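Local coordinates for citrate synthase (Thermotoga maritima, PDB 2P2W) that catalyses the condensation of acetyl-CoA with oxaloacetate and water to citrate and CoA, the reaction that feeds carbon into the tricarboxylic acid cycle, at the interface of chains A and B. Coordinates in Å, arbitrary orientation; residue numbers count along the deposited sequence, not the author numbering. Chains: chain A/B, Citrate synthase.

Contact 1: the interface of chains A and B. Residues chain A 14-18, 29-30; chain B 349-353.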
loop_
_atom_site.group_PDB
_atom_site.type_symbol
_atom_site.label_atom_id
_atom_site.label_comp_id
_atom_site.label_asym_id
_atom_site.label_seq_id
_atom_site.Cartn_x
_atom_site.Cartn_y
_atom_site.Cartn_z
ATOM N N SER A 14 1.966 -13.302 -16.774
ATOM C CA SER A 14 0.748 -13.694 -16.086
ATOM C C SER A 14 -0.185 -14.481 -17.006
ATOM O O SER A 14 -0.289 -14.227 -18.201
ATOM C CB SER A 14 0.044 -12.430 -15.592
ATOM O OG SER A 14 -1.118 -12.796 -14.846
ATOM N N SER A 15 -0.837 -15.498 -16.409
ATOM C CA SER A 15 -1.832 -16.251 -17.152
ATOM C C SER A 15 -3.253 -15.963 -16.646
ATOM O O SER A 15 -4.217 -16.631 -17.006
ATOM C CB SER A 15 -1.514 -17.736 -16.991
ATOM O OG SER A 15 -1.744 -18.123 -15.635
ATOM N N ILE A 16 -3.370 -14.952 -15.756
ATOM C CA ILE A 16 -4.665 -14.651 -15.135
ATOM C C ILE A 16 -5.611 -13.895 -16.073
ATOM O O ILE A 16 -6.779 -14.228 -16.224
ATOM C CB ILE A 16 -4.416 -13.798 -13.893
ATOM C CG1 ILE A 16 -3.672 -14.602 -12.827
ATOM C CG2 ILE A 16 -5.763 -13.350 -13.294
ATOM C CD1 ILE A 16 -3.314 -13.747 -11.611
ATOM N N CYS A 17 -5.113 -12.850 -16.717
ATOM C CA CYS A 17 -5.972 -12.018 -17.544
ATOM C C CYS A 17 -5.295 -11.395 -18.750
ATOM O O CYS A 17 -4.167 -10.915 -18.666
ATOM C CB CYS A 17 -6.561 -10.918 -16.657
ATOM S SG CYS A 17 -7.205 -9.450 -17.491
ATOM N N TYR A 18 -5.998 -11.413 -19.877
ATOM C CA TYR A 18 -5.484 -10.809 -21.093
ATOM C C TYR A 18 -6.297 -9.556 -21.369
ATOM O O TYR A 18 -7.518 -9.614 -21.529
ATOM C CB TYR A 18 -5.583 -11.768 -22.283
ATOM C CG TYR A 18 -5.197 -11.121 -23.600
ATOM C CD1 TYR A 18 -4.020 -10.377 -23.715
ATOM C CD2 TYR A 18 -6.019 -11.230 -24.720
ATOM C CE1 TYR A 18 -3.675 -9.751 -24.915
ATOM C CE2 TYR A 18 -5.684 -10.609 -25.926
ATOM C CZ TYR A 18 -4.514 -9.871 -26.016
ATOM O OH TYR A 18 -4.192 -9.247 -27.201
ATOM N N ARG A 29 -8.542 -15.586 -17.824
ATOM C CA ARG A 29 -8.004 -16.894 -18.180
ATOM C C ARG A 29 -8.601 -17.438 -19.485
ATOM O O ARG A 29 -8.986 -18.608 -19.570
ATOM C CB ARG A 29 -8.220 -17.893 -17.034
ATOM C CG ARG A 29 -7.358 -17.604 -15.800
ATOM C CD ARG A 29 -7.535 -18.668 -14.722
ATOM N NE ARG A 29 -6.924 -18.294 -13.447
ATOM C CZ ARG A 29 -5.615 -18.282 -13.206
ATOM N NH1 ARG A 29 -4.755 -18.621 -14.158
ATOM N NH2 ARG A 29 -5.166 -17.937 -12.005
ATOM N N GLY A 30 -8.687 -16.574 -20.496
ATOM C CA GLY A 30 -9.195 -16.992 -21.796
ATOM C C GLY A 30 -10.670 -16.783 -22.113
ATOM O O GLY A 30 -11.066 -16.833 -23.283
ATOM N N TYR B 349 1.220 -11.640 -21.335
ATOM C CA TYR B 349 0.226 -12.685 -21.130
ATOM C C TYR B 349 0.713 -14.030 -21.638
ATOM O O TYR B 349 1.057 -14.170 -22.811
ATOM C CB TYR B 349 -1.091 -12.337 -21.831
ATOM C CG TYR B 349 -2.193 -13.329 -21.531
ATOM C CD1 TYR B 349 -2.682 -13.483 -20.232
ATOM C CD2 TYR B 349 -2.736 -14.130 -22.537
ATOM C CE1 TYR B 349 -3.684 -14.410 -19.940
ATOM C CE2 TYR B 349 -3.737 -15.062 -22.257
ATOM C CZ TYR B 349 -4.206 -15.196 -20.957
ATOM O OH TYR B 349 -5.190 -16.119 -20.671
ATOM N N VAL B 350 0.728 -15.017 -20.746
ATOM C CA VAL B 350 1.163 -16.365 -21.087
ATOM C C VAL B 350 0.068 -17.397 -20.813
ATOM O O VAL B 350 0.331 -18.602 -20.787
ATOM C CB VAL B 350 2.431 -16.758 -20.289
ATOM C CG1 VAL B 350 3.607 -15.903 -20.734
ATOM C CG2 VAL B 350 2.187 -16.586 -18.794
ATOM N N GLY B 351 -1.159 -16.921 -20.615
ATOM C CA GLY B 351 -2.268 -17.816 -20.334
ATOM C C GLY B 351 -2.974 -18.347 -21.571
ATOM O O GLY B 351 -2.550 -18.076 -22.698
ATOM N N PRO B 352 -4.071 -19.103 -21.391
ATOM C CA PRO B 352 -4.838 -19.675 -22.500
ATOM C C PRO B 352 -5.605 -18.624 -23.292
ATOM O O PRO B 352 -5.855 -17.523 -22.805
ATOM C CB PRO B 352 -5.764 -20.662 -21.799
ATOM C CG PRO B 352 -5.693 -20.575 -20.317
ATOM C CD PRO B 352 -4.684 -19.461 -20.098
ATOM N N MET B 353 -5.973 -18.978 -24.517
ATOM C CA MET B 353 -6.713 -18.078 -25.394
ATOM C C MET B 353 -7.963 -18.770 -25.921
ATOM O O MET B 353 -8.026 -20.000 -25.983
ATOM C CB MET B 353 -5.840 -17.661 -26.584
ATOM C CG MET B 353 -4.524 -16.999 -26.217
ATOM S SD MET B 353 -4.754 -15.355 -25.515
ATOM C CE MET B 353 -5.367 -14.462 -26.939
#
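B:Tyr349 lies against A:Ser14, A:Cys17 and A:Tyr18, where the C-terminal segment of one citrate synthase subunit wraps onto the N-terminal strands of the other. Strand 346-349 of chain B forms a parallel bridge with strand 10-14 of chain A. B:Val350 N gives a nearly straight hydrogen bond to A:Ser14 O (2.9 Å, 170° at H), although the donor stands 38° above the carbonyl plane. Packing is dense at the tyrosine. CG of B:Tyr349 is anti to the backbone N (chi1 -174°), which carries the ring in under A:Tyr18. A:Tyr18 CB sits over one face of the B:Tyr349 ring, 3.6 Å from its centroid, and B:Gly351 N over the opposite one. At the ring's in-plane edge the hydroxyl B:Tyr349 OH donates to B:Pro352 O (2.6 Å) on a carbonyl lone pair, which probably helps to hold the turn after the strand. An alanine in place of B:Tyr349 would probably take away the face under A:Tyr18 CB and leave B:Pro352 O without its hydroxyl donor. A:Ser15 CB also presses on B:Gly351 CA (3.4 Å). Toward the rim the fit is looser: B:Met353, bent at chi2 and chi3, brings its methyl CE to A:Tyr18 CD2 at 4.0 Å, and B:Pro352 CG stays 3.9 Å from A:Arg29 O.

Contact 2: the interface of chains A and B. Residues chain A 180, 184, 204-205, 210-211; chain B 187, 191, 342-344.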
loop_
_atom_site.group_PDB
_atom_site.type_symbol
_atom_site.label_atom_id
_atom_site.label_comp_id
_atom_site.label_asym_id
_atom_site.label_seq_id
_atom_site.Cartn_x
_atom_site.Cartn_y
_atom_site.Cartn_z
ATOM N N ALA A 180 -3.017 0.194 -11.373
ATOM C CA ALA A 180 -2.357 0.789 -10.213
ATOM C C ALA A 180 -2.544 0.059 -8.882
ATOM O O ALA A 180 -1.575 -0.134 -8.151
ATOM C CB ALA A 180 -2.775 2.250 -10.066
ATOM N N ALA A 184 0.257 -1.990 -6.854
ATOM C CA ALA A 184 0.617 -1.637 -5.479
ATOM C C ALA A 184 0.697 -2.914 -4.636
ATOM O O ALA A 184 1.613 -3.093 -3.834
ATOM C CB ALA A 184 -0.424 -0.679 -4.891
ATOM N N GLY A 204 -5.578 1.525 -0.886
ATOM C CA GLY A 204 -5.160 2.916 -0.912
ATOM C C GLY A 204 -5.061 3.459 -2.325
ATOM O O GLY A 204 -5.448 4.597 -2.591
ATOM N N ALA A 205 -4.537 2.643 -3.234
ATOM C CA ALA A 205 -4.396 3.042 -4.630
ATOM C C ALA A 205 -5.751 3.109 -5.337
ATOM O O ALA A 205 -6.020 4.038 -6.102
ATOM C CB ALA A 205 -3.487 2.066 -5.360
ATOM N N LEU A 210 -7.751 9.247 -9.618
ATOM C CA LEU A 210 -7.213 8.860 -10.925
ATOM C C LEU A 210 -7.276 7.344 -11.143
ATOM O O LEU A 210 -6.747 6.792 -12.104
ATOM C CB LEU A 210 -5.755 9.327 -11.000
ATOM C CG LEU A 210 -5.623 10.849 -11.087
ATOM C CD1 LEU A 210 -4.228 11.287 -11.542
ATOM C CD2 LEU A 210 -6.611 11.470 -12.071
ATOM N N HIS A 211 -7.910 6.659 -10.173
ATOM C CA HIS A 211 -8.090 5.218 -10.292
ATOM C C HIS A 211 -9.532 4.835 -9.955
ATOM O O HIS A 211 -10.493 5.352 -10.519
ATOM C CB HIS A 211 -7.117 4.521 -9.328
ATOM C CG HIS A 211 -7.014 3.044 -9.625
ATOM N ND1 HIS A 211 -7.576 2.443 -10.705
ATOM C CD2 HIS A 211 -6.293 2.076 -8.911
ATOM C CE1 HIS A 211 -7.202 1.149 -10.641
ATOM N NE2 HIS A 211 -6.432 0.900 -9.578
ATOM N N VAL B 187 3.350 4.623 -6.038
ATOM C CA VAL B 187 2.328 4.012 -6.886
ATOM C C VAL B 187 0.951 4.458 -6.403
ATOM O O VAL B 187 0.097 4.863 -7.196
ATOM C CB VAL B 187 2.404 2.466 -6.850
ATOM C CG1 VAL B 187 1.186 1.862 -7.557
ATOM C CG2 VAL B 187 3.681 2.002 -7.538
ATOM N N THR B 191 -2.145 7.840 -8.025
ATOM C CA THR B 191 -3.596 7.836 -8.304
ATOM C C THR B 191 -4.328 9.055 -7.689
ATOM O O THR B 191 -5.548 9.210 -7.756
ATOM C CB THR B 191 -4.198 6.556 -7.725
ATOM O OG1 THR B 191 -4.181 6.641 -6.299
ATOM C CG2 THR B 191 -3.394 5.325 -8.160
ATOM N N LEU B 342 0.230 8.868 -13.443
ATOM C CA LEU B 342 -0.286 7.594 -12.970
ATOM C C LEU B 342 0.730 6.504 -13.303
ATOM O O LEU B 342 1.281 6.488 -14.401
ATOM C CB LEU B 342 -1.614 7.274 -13.664
ATOM C CG LEU B 342 -2.245 5.923 -13.322
ATOM C CD1 LEU B 342 -2.896 6.003 -11.944
ATOM C CD2 LEU B 342 -3.285 5.554 -14.377
ATOM N N ILE B 343 0.992 5.610 -12.352
ATOM C CA ILE B 343 1.918 4.504 -12.583
ATOM C C ILE B 343 1.040 3.297 -12.894
ATOM O O ILE B 343 0.327 2.777 -12.022
ATOM C CB ILE B 343 2.806 4.245 -11.347
ATOM C CG1 ILE B 343 3.717 5.459 -11.120
ATOM C CG2 ILE B 343 3.643 2.981 -11.558
ATOM C CD1 ILE B 343 4.493 5.435 -9.803
ATOM N N ARG B 344 1.093 2.861 -14.147
ATOM C CA ARG B 344 0.254 1.761 -14.606
ATOM C C ARG B 344 0.990 0.957 -15.673
ATOM O O ARG B 344 0.884 1.248 -16.869
ATOM C CB ARG B 344 -1.039 2.354 -15.187
ATOM C CG ARG B 344 -2.266 1.440 -15.190
ATOM C CD ARG B 344 -2.080 0.173 -16.011
ATOM N NE ARG B 344 -3.350 -0.543 -16.131
ATOM C CZ ARG B 344 -3.475 -1.790 -16.564
ATOM N NH1 ARG B 344 -2.399 -2.488 -16.924
ATOM N NH2 ARG B 344 -4.680 -2.340 -16.644
#
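B:Thr191 packs by both branches against chain A. With OG1 between the backbone N and the carbonyl carbon (chi1 70°), the hydroxyl B:Thr191 OG1 reaches the end of helix 195-207 and donates to A:Ala205 O at 3.2 Å, in the carbonyl plane on a lone pair. The methyl B:Thr191 CG2, anti to the carbonyl carbon, touches both that A:Ala205 carbonyl oxygen and A:Ala180 CB (3.7 Å), at the start of helix 180-189. B:Thr191 CB comes up to A:His211 CB at 3.9 Å, while the imidazole points away from the threonine. The backbone adds a second bond: A:Leu210 N donates to B:Thr191 O (2.9 Å, 160° at H). Two further side chains of chain B extend the contact. B:Val187 directs CG1, anti to its backbone N (chi1 171°), at A:Ala180 O (3.5 Å) and the methyl of A:Ala184. B:Leu342 brings CD1 to the carbonyl oxygen of A:Leu210 (3.9 Å). A:His211 belongs to the Leu-His-Gly-Gly motif and corresponds to one of the family's two catalytic histidines, the other being A:His250; by bonding to A:Leu210 and packing on A:His211 CB, the partner subunit probably helps to hold the active-site loop in place.

Contact 3: the interface of chains A and B. Residues chain A 6, 183, 187, 343-345; chain B 5-6, 183.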
loop_
_atom_site.group_PDB
_atom_site.type_symbol
_atom_site.label_atom_id
_atom_site.label_comp_id
_atom_site.label_asym_id
_atom_site.label_seq_id
_atom_site.Cartn_x
_atom_site.Cartn_y
_atom_site.Cartn_z
ATOM N N LEU A 6 5.633 4.231 -16.221
ATOM C CA LEU A 6 5.874 2.848 -16.630
ATOM C C LEU A 6 4.970 2.328 -17.745
ATOM O O LEU A 6 4.710 1.128 -17.826
ATOM C CB LEU A 6 5.758 1.908 -15.426
ATOM C CG LEU A 6 6.802 2.056 -14.314
ATOM C CD1 LEU A 6 6.546 1.001 -13.241
ATOM C CD2 LEU A 6 8.204 1.899 -14.893
ATOM N N PHE A 183 -0.903 -3.323 -9.013
ATOM C CA PHE A 183 0.539 -3.110 -9.003
ATOM C C PHE A 183 1.029 -2.787 -7.590
ATOM O O PHE A 183 2.094 -3.250 -7.180
ATOM C CB PHE A 183 0.920 -1.985 -9.968
ATOM C CG PHE A 183 2.403 -1.859 -10.195
ATOM C CD1 PHE A 183 3.180 -2.990 -10.450
ATOM C CD2 PHE A 183 3.017 -0.614 -10.188
ATOM C CE1 PHE A 183 4.546 -2.880 -10.698
ATOM C CE2 PHE A 183 4.388 -0.490 -10.436
ATOM C CZ PHE A 183 5.151 -1.628 -10.692
ATOM N N VAL A 187 3.944 -4.755 -5.558
ATOM C CA VAL A 187 5.158 -4.148 -5.013
ATOM C C VAL A 187 5.314 -4.571 -3.556
ATOM O O VAL A 187 6.394 -4.981 -3.123
ATOM C CB VAL A 187 5.107 -2.602 -5.092
ATOM C CG1 VAL A 187 6.279 -1.997 -4.310
ATOM C CG2 VAL A 187 5.179 -2.163 -6.549
ATOM N N ILE A 343 10.646 -5.820 -6.150
ATOM C CA ILE A 343 10.465 -4.728 -7.102
ATOM C C ILE A 343 11.137 -3.518 -6.465
ATOM O O ILE A 343 10.666 -2.976 -5.453
ATOM C CB ILE A 343 8.968 -4.458 -7.372
ATOM C CG1 ILE A 343 8.357 -5.678 -8.074
ATOM C CG2 ILE A 343 8.809 -3.207 -8.238
ATOM C CD1 ILE A 343 6.834 -5.640 -8.204
ATOM N N ARG A 344 12.248 -3.102 -7.063
ATOM C CA ARG A 344 13.036 -2.002 -6.523
ATOM C C ARG A 344 13.688 -1.222 -7.661
ATOM O O ARG A 344 14.809 -1.532 -8.078
ATOM C CB ARG A 344 14.114 -2.590 -5.600
ATOM C CG ARG A 344 14.658 -1.664 -4.510
ATOM C CD ARG A 344 15.330 -0.412 -5.053
ATOM N NE ARG A 344 15.996 0.314 -3.972
ATOM C CZ ARG A 344 16.453 1.556 -4.067
ATOM N NH1 ARG A 344 16.318 2.237 -5.204
ATOM N NH2 ARG A 344 17.052 2.116 -3.024
ATOM N N PRO A 345 12.992 -0.199 -8.179
ATOM C CA PRO A 345 13.523 0.615 -9.273
ATOM C C PRO A 345 14.430 1.710 -8.720
ATOM O O PRO A 345 14.981 1.582 -7.630
ATOM C CB PRO A 345 12.260 1.179 -9.912
ATOM C CG PRO A 345 11.411 1.464 -8.697
ATOM C CD PRO A 345 11.616 0.212 -7.838
ATOM N N GLY B 5 11.112 -7.010 -11.570
ATOM C CA GLY B 5 11.920 -6.428 -10.511
ATOM C C GLY B 5 12.265 -4.971 -10.771
ATOM O O GLY B 5 12.653 -4.243 -9.855
ATOM N N LEU B 6 12.137 -4.552 -12.030
ATOM C CA LEU B 6 12.416 -3.178 -12.447
ATOM C C LEU B 6 13.817 -2.668 -12.123
ATOM O O LEU B 6 14.016 -1.467 -11.943
ATOM C CB LEU B 6 11.390 -2.218 -11.836
ATOM C CG LEU B 6 9.935 -2.358 -12.293
ATOM C CD1 LEU B 6 9.089 -1.284 -11.615
ATOM C CD2 LEU B 6 9.850 -2.226 -13.810
ATOM N N PHE B 183 8.549 3.185 -3.142
ATOM C CA PHE B 183 7.913 2.957 -4.434
ATOM C C PHE B 183 6.424 2.652 -4.258
ATOM O O PHE B 183 5.598 3.111 -5.048
ATOM C CB PHE B 183 8.606 1.812 -5.176
ATOM C CG PHE B 183 8.167 1.668 -6.609
ATOM C CD1 PHE B 183 8.073 2.786 -7.438
ATOM C CD2 PHE B 183 7.882 0.417 -7.139
ATOM C CE1 PHE B 183 7.704 2.658 -8.775
ATOM C CE2 PHE B 183 7.511 0.275 -8.480
ATOM C CZ PHE B 183 7.423 1.401 -9.297
#
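A:Arg344 N donates to B:Gly5 O (3.0 Å, 163° at H), the donor tilted 24° from the carbonyl plane, and so ties a C-terminal segment of one citrate synthase subunit to the N-terminal segment of its partner. Within chain A, the guanidinium A:Arg344 NH1 donates to the carbonyl A:Pro345 O at 2.8 Å, nearly along the C=O axis and with the oxygen in the guanidinium plane. This internal bond probably helps to hold the segment in shape. The rest is apolar and centres on B:Phe183 of helix 180-189. CG of B:Phe183 is anti to the backbone N (chi1 -170°), sending the ring off the helix into chain A. A:Pro345 CG lies over one face of the B:Phe183 ring, 3.7 Å from its centroid, a CH-pi contact. Around the ring's rim, A:Val187 CG2 meets B:Phe183 CD2 at 3.8 Å and A:Ile343 CG2 meets B:Phe183 CE2 at 3.7 Å. The two phenylalanine side chains cross at about a right angle, A:Phe183 CE2 touching B:Phe183 CZ at 3.8 Å. The methyl A:Val187 CG2 caps the face of A:Phe183 within its own chain, so it touches both rings. A:Leu6 and B:Leu6 meet tip to tip, CD1 to CD1 at 3.8 Å.

Contact 2 and contact 3 are neighbours, their C-alpha centres about 13 Å apart, whereas contact 1 lies about 22 Å from each. Helix 180-189 and residues 343-344 serve both contact 2 and contact 3. The polypeptide ties in contact 1: residues 342-344 lead through strand 346-349 to residues 349-353. Two-fold symmetry repeats contacts 1 and 2 with the chains exchanged, while contact 3 includes like-with-like pairs about the axis; reciprocal C-terminal arms thus clasp a helical core, consistent with the family's dimer. Contact 2 centres about 11 Å from A:His250 and A:Asp300, so this part of the interface probably lies near the active site.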